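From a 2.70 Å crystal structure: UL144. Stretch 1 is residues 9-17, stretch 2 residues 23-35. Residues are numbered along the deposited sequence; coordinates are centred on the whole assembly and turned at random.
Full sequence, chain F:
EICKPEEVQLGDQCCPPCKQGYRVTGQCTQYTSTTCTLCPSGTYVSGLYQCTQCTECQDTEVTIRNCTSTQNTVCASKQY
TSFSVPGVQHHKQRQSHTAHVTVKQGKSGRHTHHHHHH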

# COMPACT_ATOMS: atom_id res chain seq x y z
N GLN F 9 -8.22 6.63 -8.81
CA GLN F 9 -8.01 6.77 -10.28
C GLN F 9 -6.67 7.48 -10.50
O GLN F 9 -6.53 8.61 -10.00
CB GLN F 9 -9.13 7.56 -10.96
CG GLN F 9 -10.17 6.68 -11.65
CD GLN F 9 -10.67 7.24 -12.96
OE1 GLN F 9 -10.79 8.45 -13.14
NE2 GLN F 9 -10.98 6.36 -13.90
N LEU F 10 -5.74 6.84 -11.21
CA LEU F 10 -4.42 7.45 -11.53
C LEU F 10 -4.42 7.95 -12.99
O LEU F 10 -4.43 9.19 -13.17
CB LEU F 10 -3.30 6.46 -11.24
CG LEU F 10 -3.01 6.21 -9.75
CD1 LEU F 10 -1.72 5.44 -9.56
CD2 LEU F 10 -2.96 7.51 -8.96
N GLY F 11 -4.46 7.06 -13.98
CA GLY F 11 -4.78 7.44 -15.37
C GLY F 11 -6.27 7.25 -15.64
O GLY F 11 -7.08 7.85 -14.90
N ASP F 12 -6.61 6.38 -16.59
CA ASP F 12 -7.93 5.72 -16.70
C ASP F 12 -7.85 4.35 -16.01
O ASP F 12 -8.56 3.42 -16.43
CB ASP F 12 -8.37 5.61 -18.16
CG ASP F 12 -8.46 6.94 -18.89
OD1 ASP F 12 -8.59 7.98 -18.21
OD2 ASP F 12 -8.39 6.93 -20.14
N GLN F 13 -7.01 4.25 -14.97
CA GLN F 13 -6.64 2.99 -14.27
C GLN F 13 -6.96 3.13 -12.78
O GLN F 13 -6.64 4.19 -12.18
CB GLN F 13 -5.16 2.70 -14.50
CG GLN F 13 -4.68 1.31 -14.08
CD GLN F 13 -5.27 0.17 -14.88
OE1 GLN F 13 -5.09 0.07 -16.09
NE2 GLN F 13 -5.95 -0.73 -14.19
N CYS F 14 -7.58 2.09 -12.21
CA CYS F 14 -7.93 1.98 -10.78
C CYS F 14 -6.76 1.33 -10.03
O CYS F 14 -6.39 0.19 -10.37
CB CYS F 14 -9.22 1.18 -10.60
SG CYS F 14 -10.70 2.06 -11.16
N CYS F 15 -6.19 2.06 -9.06
CA CYS F 15 -4.90 1.71 -8.41
C CYS F 15 -5.01 1.79 -6.89
O CYS F 15 -5.81 2.55 -6.35
CB CYS F 15 -3.78 2.64 -8.88
SG CYS F 15 -3.40 2.45 -10.63
N PRO F 16 -4.21 0.98 -6.17
CA PRO F 16 -4.03 1.16 -4.73
C PRO F 16 -3.54 2.57 -4.41
O PRO F 16 -2.70 3.11 -5.13
CB PRO F 16 -2.95 0.14 -4.35
CG PRO F 16 -2.99 -0.90 -5.45
CD PRO F 16 -3.44 -0.16 -6.69
N PRO F 17 -4.02 3.21 -3.33
CA PRO F 17 -3.54 4.53 -2.95
C PRO F 17 -2.15 4.45 -2.30
O PRO F 17 -1.68 3.35 -2.04
CB PRO F 17 -4.62 5.01 -1.97
CG PRO F 17 -5.13 3.74 -1.33
CD PRO F 17 -5.07 2.70 -2.42
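Stretch 2 (23-35) RVTGQCTQYTSTT

Stretch 2 enters as an extended strand at Arg 23 and Val 24, turns a corner at Thr 25, passes through a loop and resumes as a strand at Thr 34 and Thr 35. Gly 26 and Thr 35 bring the two arms together: Gly 26 N and Gly 26 O lie 3.1 Å and 2.9 Å from Thr 35 O and Thr 35 N, respectively, in backbone hydrogen bonds. Val 24 and Thr 34 both point toward stretch 1, and the contact runs from Leu 10 beside Gln 27 to Pro 16 beside Thr 34.

The disulfide is its covalent centre. Cys 15 (chi1 m) and Cys 28 (chi1 p, 89°) each point toward the other stretch, and Cys 15 SG meets Cys 28 SG at 2.0 Å with chi3 of -81°, close to the relaxed value for such a bridge.

Leu 10, in the m,t rotamer, places CD1 in an apolar pocket, 3.9 Å from both Val 24 CG1 and Thr 34 CG2. The backbone forms another part of the wall, with Leu 10 CD1 3.9 Å from Gln 27 CA. Gln 27 starts sideways, but its m,t side chain brings NE2 to 4.1 Å from Gly 11 N.

Thr 34 adopts m, placing CG2 by Leu 10 while OG1 donates a hydrogen bond to Pro 16 O at 3.0 Å; Thr 34 OG1 also packs 3.6 Å from Cys 15 CB. Gln 13 (t,p) folds over the disulfide, its CG 3.8 Å from Cys 28 SG, and its NE2 reaches within 3.8 Å of Gln 30 N. Thr 29 instead points away; its p rotamer lets OG1 accept a hydrogen bond from Tyr 31 N at 3.3 Å and pair with Thr 32 OG1 at 2.6 Å, bracing the loop internally.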

# COMPACT_ATOMS: atom_id res chain seq x y z
N ARG F 23 3.75 10.46 -2.16
CA ARG F 23 3.18 10.82 -3.48
C ARG F 23 3.40 9.65 -4.45
O ARG F 23 4.39 8.88 -4.24
CB ARG F 23 3.83 12.10 -4.02
CG ARG F 23 5.16 11.83 -4.72
CD ARG F 23 6.27 12.84 -4.53
NE ARG F 23 7.42 12.43 -5.33
CZ ARG F 23 8.60 13.04 -5.36
NH1 ARG F 23 8.82 14.13 -4.65
NH2 ARG F 23 9.57 12.55 -6.11
N VAL F 24 2.55 9.53 -5.47
CA VAL F 24 2.66 8.49 -6.54
C VAL F 24 3.87 8.83 -7.43
O VAL F 24 3.88 9.92 -8.04
CB VAL F 24 1.36 8.40 -7.37
CG1 VAL F 24 1.51 7.49 -8.59
CG2 VAL F 24 0.17 7.98 -6.53
N THR F 25 4.86 7.93 -7.46
CA THR F 25 6.12 8.01 -8.25
C THR F 25 6.03 7.07 -9.46
O THR F 25 6.84 7.22 -10.39
CB THR F 25 7.30 7.67 -7.33
OG1 THR F 25 7.58 8.87 -6.61
CG2 THR F 25 8.55 7.19 -8.04
N GLY F 26 5.10 6.11 -9.44
CA GLY F 26 4.82 5.18 -10.55
C GLY F 26 3.38 4.71 -10.52
O GLY F 26 2.92 4.27 -9.44
N GLN F 27 2.69 4.81 -11.65
CA GLN F 27 1.27 4.41 -11.79
C GLN F 27 1.20 2.88 -11.78
O GLN F 27 2.15 2.25 -12.31
CB GLN F 27 0.66 4.92 -13.10
CG GLN F 27 1.02 6.36 -13.47
CD GLN F 27 -0.06 7.02 -14.29
OE1 GLN F 27 -0.42 8.17 -14.05
NE2 GLN F 27 -0.62 6.28 -15.24
N CYS F 28 0.13 2.30 -11.22
CA CYS F 28 -0.13 0.84 -11.28
C CYS F 28 -0.62 0.48 -12.69
O CYS F 28 -0.97 1.40 -13.44
CB CYS F 28 -1.15 0.41 -10.23
SG CYS F 28 -2.88 0.49 -10.78
N THR F 29 -0.59 -0.80 -13.03
CA THR F 29 -1.33 -1.39 -14.19
C THR F 29 -2.31 -2.42 -13.62
O THR F 29 -2.36 -2.57 -12.39
CB THR F 29 -0.37 -2.01 -15.21
OG1 THR F 29 0.14 -3.25 -14.72
CG2 THR F 29 0.78 -1.08 -15.56
N GLN F 30 -3.03 -3.12 -14.49
CA GLN F 30 -4.00 -4.16 -14.06
C GLN F 30 -3.27 -5.26 -13.30
O GLN F 30 -3.90 -5.90 -12.44
CB GLN F 30 -4.73 -4.72 -15.28
CG GLN F 30 -5.91 -5.59 -14.92
CD GLN F 30 -6.56 -6.20 -16.13
OE1 GLN F 30 -6.16 -5.95 -17.26
NE2 GLN F 30 -7.59 -7.00 -15.89
N TYR F 31 -1.98 -5.48 -13.60
CA TYR F 31 -1.18 -6.64 -13.11
C TYR F 31 -0.09 -6.20 -12.12
O TYR F 31 0.54 -7.10 -11.55
CB TYR F 31 -0.55 -7.37 -14.30
CG TYR F 31 -1.53 -8.08 -15.19
CD1 TYR F 31 -2.14 -7.43 -16.25
CD2 TYR F 31 -1.85 -9.41 -14.97
CE1 TYR F 31 -3.07 -8.08 -17.06
CE2 TYR F 31 -2.75 -10.08 -15.78
CZ TYR F 31 -3.36 -9.41 -16.83
OH TYR F 31 -4.26 -10.06 -17.62
N THR F 32 0.14 -4.90 -11.94
CA THR F 32 1.30 -4.37 -11.18
C THR F 32 0.88 -3.34 -10.12
O THR F 32 -0.23 -2.79 -10.22
CB THR F 32 2.35 -3.71 -12.08
OG1 THR F 32 1.72 -2.64 -12.80
CG2 THR F 32 2.99 -4.70 -13.03
N SER F 33 1.78 -3.11 -9.17
CA SER F 33 1.64 -2.23 -7.99
C SER F 33 1.79 -0.75 -8.36
O SER F 33 2.38 -0.45 -9.41
CB SER F 33 2.66 -2.63 -6.96
OG SER F 33 3.83 -3.12 -7.60
N THR F 34 1.29 0.13 -7.49
CA THR F 34 1.59 1.59 -7.46
C THR F 34 2.92 1.78 -6.74
O THR F 34 3.14 1.06 -5.75
CB THR F 34 0.51 2.34 -6.67
OG1 THR F 34 -0.79 1.91 -7.08
CG2 THR F 34 0.62 3.84 -6.81
N THR F 35 3.78 2.69 -7.21
CA THR F 35 5.04 3.08 -6.53
C THR F 35 4.81 4.44 -5.86
O THR F 35 4.30 5.37 -6.55
CB THR F 35 6.23 3.09 -7.49
OG1 THR F 35 6.26 1.85 -8.20
CG2 THR F 35 7.56 3.29 -6.80